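Local coordinates for probable polysaccharide deacetylase pdaA (Bacillus subtilis, PDB 1NY1), which catalyses the deacetylation of N-acetylmuramic acid residues in peptidoglycan, a step toward the muramic delta-lactam of the spore cortex, and is required for germination, at residues Ile6-Lys11 against Pro19-Gln24; Asp184-Gln189 against Tyr196-Val201; Ser122-Val127 against Gly132-Leu137; Gln86-Met91 against His96-His101. All coordinates share one frame; numbering follows the deposited sequence.

Contact 1: Ile6-Lys11 against Pro19-Gln24; sequences INWGFK and PDAGKQ
A loop near the N terminus doubles back here, so that W8, F10 and K11 meet P19 and A21 on the run-in to helix 23-31. The indole of W8 touches the methyl of A21 obliquely, with W8 CH2 3.8 Å from A21 CB. W8 CG lies anti to the backbone N (chi1 -173°), and this swings the six-membered ring to A21. W8 NE1 is bonded to W164 O, and the indole also stacks on F163. F10 runs beside P19, the two side chains pointing the same way. F10 CD1 is 3.9 Å from P19 CB. F10 CG is set between the backbone N and the carbonyl carbon (chi1 59°), which lays the ring beside P19. P19 CB also packs 3.3 Å from K11 O.

The polar backbone is joined through two waters. One accepts from D20 N at 2.8 Å and donates to K11 O at 3.0 Å. The other accepts from K11 N at 2.9 Å and donates to D20 O at 3.2 Å. D20 then forms an Asx turn: D20 OD1 takes G22 N at 2.6 Å, met from above the carboxylate plane. G22 is the N-cap of the helix, and D20 OD2 bonds N26 ND2 further along it. At the backbone angles of G22 a side chain would collide with the carbonyl O of A21, which accounts for the glycine.

The chemistry is thus split. The direct touches are made by apolar side chains, apart from P19 CB on the carbonyl of K11. Water carries the polar link between the K11 and D20 backbones, since their N and O atoms face each other across the two waters.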
loop_
_atom_site.group_PDB
_atom_site.type_symbol
_atom_site.label_atom_id
_atom_site.label_comp_id
_atom_site.label_asym_id
_atom_site.label_seq_id
_atom_site.Cartn_x
_atom_site.Cartn_y
_atom_site.Cartn_z
ATOM N N ILE A 6 -7.650 -15.176 -6.535
ATOM C CA ILE A 6 -7.528 -14.109 -7.521
ATOM C C ILE A 6 -6.269 -13.310 -7.196
ATOM O O ILE A 6 -6.087 -12.881 -6.059
ATOM C CB ILE A 6 -8.748 -13.151 -7.463
ATOM C CG1 ILE A 6 -10.047 -13.937 -7.647
ATOM C CG2 ILE A 6 -8.631 -12.088 -8.546
ATOM C CD1 ILE A 6 -11.297 -13.095 -7.484
ATOM N N ASN A 7 -5.391 -13.129 -8.178
ATOM C CA ASN A 7 -4.175 -12.354 -7.950
ATOM C C ASN A 7 -4.392 -10.961 -8.531
ATOM O O ASN A 7 -4.725 -10.818 -9.708
ATOM C CB ASN A 7 -2.958 -13.007 -8.622
ATOM C CG ASN A 7 -2.557 -14.324 -7.971
ATOM O OD1 ASN A 7 -1.428 -14.786 -8.129
ATOM N ND2 ASN A 7 -3.485 -14.940 -7.249
ATOM N N TRP A 8 -4.220 -9.933 -7.708
ATOM C CA TRP A 8 -4.412 -8.579 -8.200
ATOM C C TRP A 8 -3.392 -8.266 -9.286
ATOM O O TRP A 8 -2.187 -8.295 -9.045
ATOM C CB TRP A 8 -4.286 -7.553 -7.074
ATOM C CG TRP A 8 -4.650 -6.199 -7.560
ATOM C CD1 TRP A 8 -3.809 -5.153 -7.815
ATOM C CD2 TRP A 8 -5.951 -5.776 -7.970
ATOM N NE1 TRP A 8 -4.507 -4.105 -8.367
ATOM C CE2 TRP A 8 -5.827 -4.463 -8.471
ATOM C CE3 TRP A 8 -7.214 -6.385 -7.967
ATOM C CZ2 TRP A 8 -6.919 -3.746 -8.964
ATOM C CZ3 TRP A 8 -8.301 -5.671 -8.459
ATOM C CH2 TRP A 8 -8.145 -4.366 -8.950
ATOM N N GLY A 9 -3.896 -7.969 -10.478
ATOM C CA GLY A 9 -3.047 -7.652 -11.613
ATOM C C GLY A 9 -3.821 -6.753 -12.558
ATOM O O GLY A 9 -5.049 -6.697 -12.495
ATOM N N PHE A 10 -3.117 -6.049 -13.434
ATOM C CA PHE A 10 -3.777 -5.144 -14.363
ATOM C C PHE A 10 -2.771 -4.649 -15.391
ATOM O O PHE A 10 -1.564 -4.603 -15.123
ATOM C CB PHE A 10 -4.329 -3.938 -13.597
ATOM C CG PHE A 10 -3.265 -3.168 -12.868
ATOM C CD1 PHE A 10 -2.550 -2.159 -13.511
ATOM C CD2 PHE A 10 -2.903 -3.524 -11.575
ATOM C CE1 PHE A 10 -1.481 -1.526 -12.879
ATOM C CE2 PHE A 10 -1.836 -2.901 -10.933
ATOM C CZ PHE A 10 -1.124 -1.899 -11.588
ATOM N N LYS A 11 -3.266 -4.279 -16.566
ATOM C CA LYS A 11 -2.403 -3.747 -17.612
ATOM C C LYS A 11 -1.890 -2.429 -17.056
ATOM O O LYS A 11 -2.668 -1.627 -16.541
ATOM C CB LYS A 11 -3.201 -3.484 -18.888
ATOM C CG LYS A 11 -3.866 -4.713 -19.468
ATOM C CD LYS A 11 -3.079 -5.271 -20.643
ATOM C CE LYS A 11 -3.169 -4.353 -21.861
ATOM N NZ LYS A 11 -4.560 -4.238 -22.397
ATOM N N PRO A 19 -5.186 3.072 -15.317
ATOM C CA PRO A 19 -5.377 1.729 -15.866
ATOM C C PRO A 19 -6.739 1.210 -15.415
ATOM O O PRO A 19 -7.375 1.814 -14.551
ATOM C CB PRO A 19 -4.219 0.946 -15.254
ATOM C CG PRO A 19 -4.076 1.588 -13.904
ATOM C CD PRO A 19 -4.189 3.062 -14.230
ATOM N N ASP A 20 -7.191 0.108 -16.004
ATOM C CA ASP A 20 -8.475 -0.477 -15.634
ATOM C C ASP A 20 -8.343 -1.988 -15.529
ATOM O O ASP A 20 -7.842 -2.642 -16.445
ATOM C CB ASP A 20 -9.547 -0.113 -16.665
ATOM C CG ASP A 20 -10.926 -0.619 -16.273
ATOM O OD1 ASP A 20 -11.218 -1.807 -16.497
ATOM O OD2 ASP A 20 -11.712 0.173 -15.721
ATOM N N ALA A 21 -8.795 -2.540 -14.406
ATOM C CA ALA A 21 -8.706 -3.977 -14.164
ATOM C C ALA A 21 -9.803 -4.798 -14.839
ATOM O O ALA A 21 -9.831 -6.023 -14.713
ATOM C CB ALA A 21 -8.710 -4.246 -12.661
ATOM N N GLY A 22 -10.703 -4.130 -15.552
ATOM C CA GLY A 22 -11.775 -4.841 -16.231
ATOM C C GLY A 22 -13.094 -4.814 -15.478
ATOM O O GLY A 22 -13.125 -4.578 -14.272
ATOM N N LYS A 23 -14.187 -5.075 -16.191
ATOM C CA LYS A 23 -15.523 -5.061 -15.597
ATOM C C LYS A 23 -15.728 -6.085 -14.483
ATOM O O LYS A 23 -16.317 -5.767 -13.453
ATOM C CB LYS A 23 -16.592 -5.268 -16.680
ATOM C CG LYS A 23 -16.034 -5.589 -18.055
ATOM C CD LYS A 23 -15.361 -4.374 -18.675
ATOM C CE LYS A 23 -14.428 -4.784 -19.802
ATOM N NZ LYS A 23 -13.316 -5.640 -19.290
ATOM N N GLN A 24 -15.250 -7.309 -14.687
ATOM C CA GLN A 24 -15.408 -8.351 -13.678
ATOM C C GLN A 24 -14.737 -7.978 -12.358
ATOM O O GLN A 24 -15.338 -8.110 -11.290
ATOM C CB GLN A 24 -14.850 -9.684 -14.182
ATOM C CG GLN A 24 -15.806 -10.454 -15.088
ATOM C CD GLN A 24 -15.305 -11.850 -15.411
ATOM O OE1 GLN A 24 -14.954 -12.617 -14.512
ATOM N NE2 GLN A 24 -15.280 -12.191 -16.696
HETATM O O HOH W 1 -5.347 -1.015 -17.789
HETATM O O HOH W 2 -5.978 -5.164 -16.913
#

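Contact 2: Asp184-Gln189 against Tyr196-Val201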
loop_
_atom_site.group_PDB
_atom_site.type_symbol
_atom_site.label_atom_id
_atom_site.label_comp_id
_atom_site.label_asym_id
_atom_site.label_seq_id
_atom_site.Cartn_x
_atom_site.Cartn_y
_atom_site.Cartn_z
ATOM N N ASP A 184 12.380 6.156 -13.092
ATOM C CA ASP A 184 11.735 6.127 -14.400
ATOM C C ASP A 184 10.349 5.500 -14.366
ATOM O O ASP A 184 9.444 5.954 -15.070
ATOM C CB ASP A 184 12.612 5.399 -15.422
ATOM C CG ASP A 184 13.792 6.236 -15.873
ATOM O OD1 ASP A 184 13.754 7.470 -15.662
ATOM O OD2 ASP A 184 14.748 5.668 -16.454
ATOM N N HIS A 185 10.173 4.456 -13.561
ATOM C CA HIS A 185 8.866 3.820 -13.460
ATOM C C HIS A 185 7.832 4.694 -12.767
ATOM O O HIS A 185 6.686 4.752 -13.196
ATOM C CB HIS A 185 8.972 2.471 -12.734
ATOM C CG HIS A 185 9.152 1.311 -13.660
ATOM N ND1 HIS A 185 10.268 0.503 -13.636
ATOM C CD2 HIS A 185 8.366 0.838 -14.656
ATOM C CE1 HIS A 185 10.162 -0.416 -14.580
ATOM N NE2 HIS A 185 9.017 -0.233 -15.212
HETATM N N MSE A 186 8.236 5.376 -11.701
HETATM C CA MSE A 186 7.314 6.232 -10.970
HETATM C C MSE A 186 6.866 7.432 -11.787
HETATM O O MSE A 186 5.753 7.924 -11.613
HETATM C CB MSE A 186 7.948 6.690 -9.665
HETATM C CG MSE A 186 8.110 5.561 -8.663
HETATM SE SE MSE A 186 8.677 6.162 -6.925
HETATM C CE MSE A 186 10.583 6.068 -7.145
ATOM N N ILE A 187 7.725 7.884 -12.693
ATOM C CA ILE A 187 7.397 9.015 -13.543
ATOM C C ILE A 187 6.545 8.554 -14.724
ATOM O O ILE A 187 5.504 9.142 -15.019
ATOM C CB ILE A 187 8.679 9.696 -14.076
ATOM C CG1 ILE A 187 9.490 10.277 -12.910
ATOM C CG2 ILE A 187 8.313 10.759 -15.113
ATOM C CD1 ILE A 187 8.776 11.357 -12.099
ATOM N N LYS A 188 6.979 7.487 -15.389
ATOM C CA LYS A 188 6.263 6.974 -16.551
ATOM C C LYS A 188 4.871 6.429 -16.251
ATOM O O LYS A 188 3.941 6.649 -17.025
ATOM C CB LYS A 188 7.099 5.898 -17.252
ATOM C CG LYS A 188 6.458 5.332 -18.521
ATOM C CD LYS A 188 7.502 4.773 -19.485
ATOM C CE LYS A 188 8.315 3.653 -18.856
ATOM N NZ LYS A 188 9.502 3.278 -19.680
ATOM N N GLN A 189 4.717 5.727 -15.131
ATOM C CA GLN A 189 3.415 5.158 -14.792
ATOM C C GLN A 189 2.466 6.112 -14.085
ATOM O O GLN A 189 1.315 5.767 -13.840
ATOM C CB GLN A 189 3.599 3.892 -13.943
ATOM C CG GLN A 189 4.279 2.765 -14.709
ATOM C CD GLN A 189 4.310 1.457 -13.944
ATOM O OE1 GLN A 189 3.287 0.997 -13.438
ATOM N NE2 GLN A 189 5.481 0.836 -13.880
ATOM N N TYR A 196 0.204 4.213 -5.646
ATOM C CA TYR A 196 1.492 3.558 -5.831
ATOM C C TYR A 196 1.738 2.529 -4.752
ATOM O O TYR A 196 1.418 2.750 -3.584
ATOM C CB TYR A 196 2.651 4.552 -5.748
ATOM C CG TYR A 196 2.893 5.395 -6.971
ATOM C CD1 TYR A 196 4.186 5.800 -7.306
ATOM C CD2 TYR A 196 1.839 5.812 -7.773
ATOM C CE1 TYR A 196 4.423 6.605 -8.417
ATOM C CE2 TYR A 196 2.062 6.613 -8.884
ATOM C CZ TYR A 196 3.350 7.005 -9.202
ATOM O OH TYR A 196 3.563 7.800 -10.307
ATOM N N LEU A 197 2.317 1.406 -5.160
ATOM C CA LEU A 197 2.689 0.347 -4.239
ATOM C C LEU A 197 4.205 0.306 -4.347
ATOM O O LEU A 197 4.753 -0.054 -5.393
ATOM C CB LEU A 197 2.102 -1.001 -4.669
ATOM C CG LEU A 197 2.256 -2.208 -3.732
ATOM C CD1 LEU A 197 1.846 -3.468 -4.476
ATOM C CD2 LEU A 197 3.677 -2.349 -3.254
ATOM N N LEU A 198 4.882 0.684 -3.269
ATOM C CA LEU A 198 6.339 0.702 -3.252
ATOM C C LEU A 198 6.889 -0.173 -2.136
ATOM O O LEU A 198 6.181 -0.502 -1.184
ATOM C CB LEU A 198 6.849 2.130 -3.035
ATOM C CG LEU A 198 6.418 3.205 -4.029
ATOM C CD1 LEU A 198 6.941 4.559 -3.576
ATOM C CD2 LEU A 198 6.944 2.855 -5.411
ATOM N N HIS A 199 8.153 -0.555 -2.276
ATOM C CA HIS A 199 8.856 -1.342 -1.268
ATOM C C HIS A 199 9.999 -0.432 -0.846
ATOM O O HIS A 199 10.298 0.540 -1.539
ATOM C CB HIS A 199 9.379 -2.649 -1.869
ATOM C CG HIS A 199 8.284 -3.558 -2.327
ATOM N ND1 HIS A 199 7.554 -4.333 -1.452
ATOM C CD2 HIS A 199 7.705 -3.714 -3.541
ATOM C CE1 HIS A 199 6.568 -4.922 -2.106
ATOM N NE2 HIS A 199 6.636 -4.562 -3.375
ATOM N N THR A 200 10.630 -0.722 0.283
ATOM C CA THR A 200 11.715 0.125 0.758
ATOM C C THR A 200 12.999 -0.661 0.997
ATOM O O THR A 200 13.871 -0.217 1.743
ATOM C CB THR A 200 11.322 0.827 2.083
ATOM O OG1 THR A 200 11.223 -0.152 3.129
ATOM C CG2 THR A 200 9.978 1.534 1.931
ATOM N N VAL A 201 13.124 -1.812 0.345
ATOM C CA VAL A 201 14.292 -2.668 0.532
ATOM C C VAL A 201 15.377 -2.601 -0.544
ATOM O O VAL A 201 16.499 -3.062 -0.321
ATOM C CB VAL A 201 13.868 -4.153 0.663
ATOM C CG1 VAL A 201 13.008 -4.344 1.901
ATOM C CG2 VAL A 201 13.098 -4.598 -0.583
#
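M186 O sits at the edge of the Y196 ring, near its plane. Y196 OH donates to M186 O at 2.6 Å. The hydroxyl lies in the carbonyl plane, with a C=O...donor angle of 146°. Elsewhere the Y196 side chain touches I45 of strand 44-51, V166 and A190.

The M186 side chain, a selenomethionine, crosses the tyrosine at a slant and packs on it. Its CB is 3.7 Å from Y196 CE1, and its CG is 3.8 Å from the same ring carbon. The chain bends at its last torsion (chi3 -90°). SE meets the fork of L198, 4.0 Å from CD2 and 4.1 Å from CD1, the two side chains crossing at about a right angle. A208 and A212 of helix 205-219 also pack on M186, and L209 of that helix packs on L198. A phenylalanine in place of Y196 would probably keep most of the ring packing but leave M186 O without its hydroxyl partner.

One residue past L198 comes H199, the proton donor by similarity. Its backbone N is bonded to D170 OD2, the carboxylate thought to raise the pKa of the active-site histidine. The arrangement is a helix, 179-188, packed on the parallel strand that follows it, 194-198. This alpha-beta unit is typical of the distorted beta/alpha barrel of NodB-type deacetylases, where a strand end carries a residue that is probably catalytic, here H199.

Contact 3: Ser122-Val127 against Gly132-Leu137; sequences SVNEEV and GKQDNL
N124 projects from helix 113-131 toward Q134 and L137 of the loop that follows. At the root, N124 CB lies 4.1 Å from Q134 OE1. One atom on, N124 CG comes to 3.9 Å from the same oxygen. At the tip, N124 OD1 is 3.6 Å from Q134 OE1, two acceptors merely lying near each other, and 3.8 Å from L137 CD2. The bond of N124 OD1 goes to Y159 OH instead. The ND2 branch packs against N100 of strand 97-100.

This is a helix and its exit loop, the link from helix 113-131 to strand 138-139 in the deacetylase domain. G132 makes the turn out of the helix with positive phi (72°). T131 OG1 ties the two sides there, bonded to both V127 O and K133 N.

Q134 reaches back with an extended chain, its CG anti to the backbone N (chi1 -177°). Its amide plane is turned 43° from that of N124, and the two side chains cross at about a right angle. Between the backbones a water donates twice, to N124 O at 3.1 Å and to K133 O at 2.9 Å. On the buried side V127 packs on I98 and on V81 of helix 78-83.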
loop_
_atom_site.group_PDB
_atom_site.type_symbol
_atom_site.label_atom_id
_atom_site.label_comp_id
_atom_site.label_asym_id
_atom_site.label_seq_id
_atom_site.Cartn_x
_atom_site.Cartn_y
_atom_site.Cartn_z
ATOM N N SER A 122 -3.817 -9.599 15.313
ATOM C CA SER A 122 -2.492 -9.719 15.903
ATOM C C SER A 122 -1.563 -8.578 15.482
ATOM O O SER A 122 -0.749 -8.111 16.280
ATOM C CB SER A 122 -1.873 -11.079 15.556
ATOM O OG SER A 122 -1.811 -11.289 14.154
ATOM N N VAL A 123 -1.685 -8.119 14.242
ATOM C CA VAL A 123 -0.843 -7.019 13.776
ATOM C C VAL A 123 -1.206 -5.738 14.525
ATOM O O VAL A 123 -0.331 -5.054 15.053
ATOM C CB VAL A 123 -0.995 -6.789 12.249
ATOM C CG1 VAL A 123 -0.172 -5.572 11.816
ATOM C CG2 VAL A 123 -0.525 -8.020 11.494
ATOM N N ASN A 124 -2.498 -5.428 14.584
ATOM C CA ASN A 124 -2.967 -4.230 15.281
ATOM C C ASN A 124 -2.580 -4.289 16.755
ATOM O O ASN A 124 -2.174 -3.284 17.342
ATOM C CB ASN A 124 -4.486 -4.105 15.148
ATOM C CG ASN A 124 -4.922 -3.830 13.725
ATOM O OD1 ASN A 124 -6.073 -4.073 13.358
ATOM N ND2 ASN A 124 -4.005 -3.311 12.914
ATOM N N GLU A 125 -2.709 -5.476 17.342
ATOM C CA GLU A 125 -2.370 -5.696 18.745
ATOM C C GLU A 125 -0.927 -5.261 19.011
ATOM O O GLU A 125 -0.667 -4.477 19.924
ATOM C CB GLU A 125 -2.550 -7.181 19.099
ATOM C CG GLU A 125 -2.019 -7.608 20.474
ATOM C CD GLU A 125 -3.033 -7.467 21.602
ATOM O OE1 GLU A 125 -4.163 -6.994 21.359
ATOM O OE2 GLU A 125 -2.694 -7.838 22.743
ATOM N N GLU A 126 0.002 -5.763 18.200
ATOM C CA GLU A 126 1.416 -5.434 18.354
ATOM C C GLU A 126 1.702 -3.964 18.047
ATOM O O GLU A 126 2.508 -3.322 18.727
ATOM C CB GLU A 126 2.264 -6.333 17.448
ATOM C CG GLU A 126 3.757 -6.227 17.709
ATOM C CD GLU A 126 4.136 -6.638 19.119
ATOM O OE1 GLU A 126 5.161 -6.133 19.623
ATOM O OE2 GLU A 126 3.416 -7.470 19.713
ATOM N N VAL A 127 1.051 -3.431 17.019
ATOM C CA VAL A 127 1.242 -2.028 16.668
ATOM C C VAL A 127 0.795 -1.155 17.843
ATOM O O VAL A 127 1.477 -0.196 18.204
ATOM C CB VAL A 127 0.429 -1.642 15.404
ATOM C CG1 VAL A 127 0.511 -0.134 15.163
ATOM C CG2 VAL A 127 0.967 -2.388 14.196
ATOM N N GLY A 132 0.354 2.800 20.907
ATOM C CA GLY A 132 -0.734 3.177 21.785
ATOM C C GLY A 132 -1.850 3.773 20.948
ATOM O O GLY A 132 -2.782 4.384 21.472
ATOM N N LYS A 133 -1.754 3.592 19.634
ATOM C CA LYS A 133 -2.755 4.123 18.722
ATOM C C LYS A 133 -3.214 3.068 17.725
ATOM O O LYS A 133 -2.643 1.980 17.643
ATOM C CB LYS A 133 -2.186 5.331 17.971
ATOM C CG LYS A 133 -1.694 6.438 18.896
ATOM C CD LYS A 133 -1.088 7.600 18.122
ATOM C CE LYS A 133 -0.483 8.644 19.060
ATOM N NZ LYS A 133 -1.487 9.245 19.991
ATOM N N GLN A 134 -4.264 3.391 16.983
ATOM C CA GLN A 134 -4.782 2.484 15.978
ATOM C C GLN A 134 -5.473 3.248 14.859
ATOM O O GLN A 134 -6.447 3.969 15.076
ATOM C CB GLN A 134 -5.745 1.464 16.591
ATOM C CG GLN A 134 -6.249 0.468 15.559
ATOM C CD GLN A 134 -7.069 -0.664 16.146
ATOM O OE1 GLN A 134 -7.588 -1.506 15.412
ATOM N NE2 GLN A 134 -7.191 -0.692 17.470
ATOM N N ASP A 135 -4.928 3.075 13.661
ATOM C CA ASP A 135 -5.414 3.703 12.441
ATOM C C ASP A 135 -6.696 3.071 11.956
ATOM O O ASP A 135 -7.117 2.028 12.458
ATOM C CB ASP A 135 -4.379 3.541 11.324
ATOM C CG ASP A 135 -3.195 4.458 11.482
ATOM O OD1 ASP A 135 -2.071 3.958 11.707
ATOM O OD2 ASP A 135 -3.393 5.685 11.365
ATOM N N ASN A 136 -7.310 3.700 10.961
ATOM C CA ASN A 136 -8.505 3.125 10.374
ATOM C C ASN A 136 -8.017 1.794 9.818
ATOM O O ASN A 136 -6.835 1.648 9.497
ATOM C CB ASN A 136 -9.050 4.014 9.253
ATOM C CG ASN A 136 -9.631 5.312 9.777
ATOM O OD1 ASN A 136 -10.376 5.318 10.761
ATOM N ND2 ASN A 136 -9.306 6.420 9.117
ATOM N N LEU A 137 -8.932 0.835 9.719
ATOM C CA LEU A 137 -8.638 -0.516 9.241
ATOM C C LEU A 137 -8.428 -0.649 7.736
ATOM O O LEU A 137 -9.387 -0.624 6.969
ATOM C CB LEU A 137 -9.773 -1.463 9.652
ATOM C CG LEU A 137 -10.118 -1.564 11.141
ATOM C CD1 LEU A 137 -11.230 -2.593 11.365
ATOM C CD2 LEU A 137 -8.880 -1.953 11.896
HETATM O O HOH W 3 -3.167 -0.559 16.377
#

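Contact 4: Gln86-Met91 against His96-His101; sequences QLIKRM and HIIGNH
M91 and H96 meet where helix 85-93 turns back into strand 97-100, and this is the tight part of the contact. H96 N donates to M91 O at 2.8 Å, with an N-H...O angle of 145°. The bond runs nearly along the C=O axis. H96 CB crowds the same oxygen at 3.3 Å. The imidazole brings its edge to the helix, with M91 CA in the ring plane and 4.0 Å from H96 CD2. Its polar end is fixed elsewhere: H96 ND1 is bonded to G72 N, and the ring meets F74 edge to face.

Next to this, I98 points toward the helix. With CG1 anti to the carbonyl carbon (chi1 -63°), I98 sends CD1 to within 3.7 Å of I88 CG2, the side chains crossing at about a right angle. I98 CG1 is 4.2 Å from M91 CB. V76 of the neighbouring strand packs on both isoleucines.

The other side of the helix is looser. K89 points away from the strand and, like Q86, is exposed, though K89 NZ is bonded to I130 O. R90 lies at the flank, held by salt bridges to E94 and D63.

The pair is a helix followed by a buried parallel strand, as in beta/alpha barrels. The strand leads straight to H101, one of the residues of the divalent-metal site. Together with H105 it is consistent with the paired metal-binding histidines of this deacetylase family.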
loop_
_atom_site.group_PDB
_atom_site.type_symbol
_atom_site.label_atom_id
_atom_site.label_comp_id
_atom_site.label_asym_id
_atom_site.label_seq_id
_atom_site.Cartn_x
_atom_site.Cartn_y
_atom_site.Cartn_z
ATOM N N GLN A 86 10.973 0.502 16.526
ATOM C CA GLN A 86 11.313 1.915 16.427
ATOM C C GLN A 86 10.796 2.550 15.138
ATOM O O GLN A 86 10.344 3.696 15.148
ATOM C CB GLN A 86 12.828 2.109 16.543
ATOM C CG GLN A 86 13.412 1.526 17.824
ATOM C CD GLN A 86 14.850 1.947 18.065
ATOM O OE1 GLN A 86 15.722 1.753 17.214
ATOM N NE2 GLN A 86 15.106 2.524 19.237
ATOM N N LEU A 87 10.855 1.812 14.032
ATOM C CA LEU A 87 10.365 2.336 12.762
ATOM C C LEU A 87 8.849 2.505 12.808
ATOM O O LEU A 87 8.311 3.492 12.310
ATOM C CB LEU A 87 10.749 1.410 11.606
ATOM C CG LEU A 87 12.221 1.447 11.187
ATOM C CD1 LEU A 87 12.473 0.393 10.121
ATOM C CD2 LEU A 87 12.575 2.830 10.661
ATOM N N ILE A 88 8.164 1.536 13.405
ATOM C CA ILE A 88 6.714 1.600 13.520
ATOM C C ILE A 88 6.348 2.851 14.305
ATOM O O ILE A 88 5.387 3.547 13.979
ATOM C CB ILE A 88 6.153 0.374 14.276
ATOM C CG1 ILE A 88 6.306 -0.888 13.419
ATOM C CG2 ILE A 88 4.702 0.628 14.672
ATOM C CD1 ILE A 88 5.550 -0.843 12.090
ATOM N N LYS A 89 7.127 3.124 15.345
ATOM C CA LYS A 89 6.893 4.290 16.188
ATOM C C LYS A 89 7.088 5.567 15.366
ATOM O O LYS A 89 6.331 6.529 15.512
ATOM C CB LYS A 89 7.857 4.271 17.382
ATOM C CG LYS A 89 7.456 5.190 18.531
ATOM C CD LYS A 89 6.832 4.411 19.691
ATOM C CE LYS A 89 7.863 3.529 20.395
ATOM N NZ LYS A 89 7.283 2.793 21.561
ATOM N N ARG A 90 8.100 5.576 14.498
ATOM C CA ARG A 90 8.351 6.745 13.659
ATOM C C ARG A 90 7.185 6.991 12.713
ATOM O O ARG A 90 6.743 8.125 12.537
ATOM C CB ARG A 90 9.615 6.578 12.813
ATOM C CG ARG A 90 10.915 6.916 13.507
ATOM C CD ARG A 90 12.001 7.170 12.470
ATOM N NE ARG A 90 11.731 8.363 11.667
ATOM C CZ ARG A 90 12.480 8.759 10.642
ATOM N NH1 ARG A 90 13.548 8.056 10.289
ATOM N NH2 ARG A 90 12.169 9.859 9.967
HETATM N N MSE A 91 6.695 5.923 12.094
HETATM C CA MSE A 91 5.586 6.048 11.161
HETATM C C MSE A 91 4.422 6.717 11.873
HETATM O O MSE A 91 3.811 7.652 11.355
HETATM C CB MSE A 91 5.162 4.669 10.653
HETATM C CG MSE A 91 6.269 3.927 9.918
HETATM SE SE MSE A 91 5.814 2.129 9.424
HETATM C CE MSE A 91 7.337 1.724 8.324
ATOM N N HIS A 96 2.156 9.152 9.596
ATOM C CA HIS A 96 1.843 8.185 8.551
ATOM C C HIS A 96 0.767 7.212 9.017
ATOM O O HIS A 96 0.420 7.172 10.201
ATOM C CB HIS A 96 3.117 7.451 8.137
ATOM C CG HIS A 96 4.197 8.371 7.666
ATOM N ND1 HIS A 96 4.087 9.114 6.511
ATOM C CD2 HIS A 96 5.387 8.709 8.217
ATOM C CE1 HIS A 96 5.162 9.870 6.370
ATOM N NE2 HIS A 96 5.966 9.643 7.393
ATOM N N ILE A 97 0.223 6.453 8.069
ATOM C CA ILE A 97 -0.821 5.474 8.345
ATOM C C ILE A 97 -0.220 4.071 8.292
ATOM O O ILE A 97 0.532 3.740 7.377
ATOM C CB ILE A 97 -1.952 5.587 7.293
ATOM C CG1 ILE A 97 -2.571 6.988 7.362
ATOM C CG2 ILE A 97 -3.012 4.509 7.519
ATOM C CD1 ILE A 97 -3.415 7.353 6.146
ATOM N N ILE A 98 -0.541 3.258 9.291
ATOM C CA ILE A 98 -0.044 1.893 9.342
ATOM C C ILE A 98 -1.182 0.968 8.923
ATOM O O ILE A 98 -2.200 0.870 9.612
ATOM C CB ILE A 98 0.443 1.544 10.766
ATOM C CG1 ILE A 98 1.617 2.455 11.130
ATOM C CG2 ILE A 98 0.861 0.074 10.848
ATOM C CD1 ILE A 98 2.115 2.296 12.554
ATOM N N GLY A 99 -1.010 0.327 7.770
ATOM C CA GLY A 99 -2.013 -0.586 7.250
ATOM C C GLY A 99 -1.666 -2.005 7.657
ATOM O O GLY A 99 -0.563 -2.262 8.128
ATOM N N ASN A 100 -2.595 -2.931 7.452
ATOM C CA ASN A 100 -2.388 -4.320 7.837
ATOM C C ASN A 100 -2.007 -5.230 6.670
ATOM O O ASN A 100 -2.736 -5.316 5.679
ATOM C CB ASN A 100 -3.666 -4.846 8.495
ATOM C CG ASN A 100 -3.407 -6.013 9.423
ATOM O OD1 ASN A 100 -2.684 -6.945 9.079
ATOM N ND2 ASN A 100 -4.008 -5.971 10.604
ATOM N N HIS A 101 -0.868 -5.912 6.787
ATOM C CA HIS A 101 -0.430 -6.828 5.738
ATOM C C HIS A 101 -0.444 -8.266 6.276
ATOM O O HIS A 101 0.222 -9.155 5.736
ATOM C CB HIS A 101 0.978 -6.465 5.257
ATOM C CG HIS A 101 1.241 -6.840 3.831
ATOM N ND1 HIS A 101 2.498 -6.799 3.267
ATOM C CD2 HIS A 101 0.403 -7.254 2.853
ATOM C CE1 HIS A 101 2.422 -7.173 2.002
ATOM N NE2 HIS A 101 1.162 -7.455 1.725
#

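Overall arrangement
Along the chain the contacts come in the order 1, 4, 3, 2, and each closes its own short loop before the next begins. None nests in or crosses another. Contact 1 folds the N-terminal segment back ahead of helix 23-31. Contact 4 joins helix 85-93 to strand 97-100, and contact 3 joins helix 113-131 to its exit loop. These two touch, with centres about 9 Å apart: D135 OD1 takes I98 N at 2.9 Å. Contact 2 packs helix 179-188 on strand 194-198. It reaches the same sheet as contact 4, and their centres lie about 19 Å apart. Contacts 1 and 3 sit on opposite sides of the chain's centre.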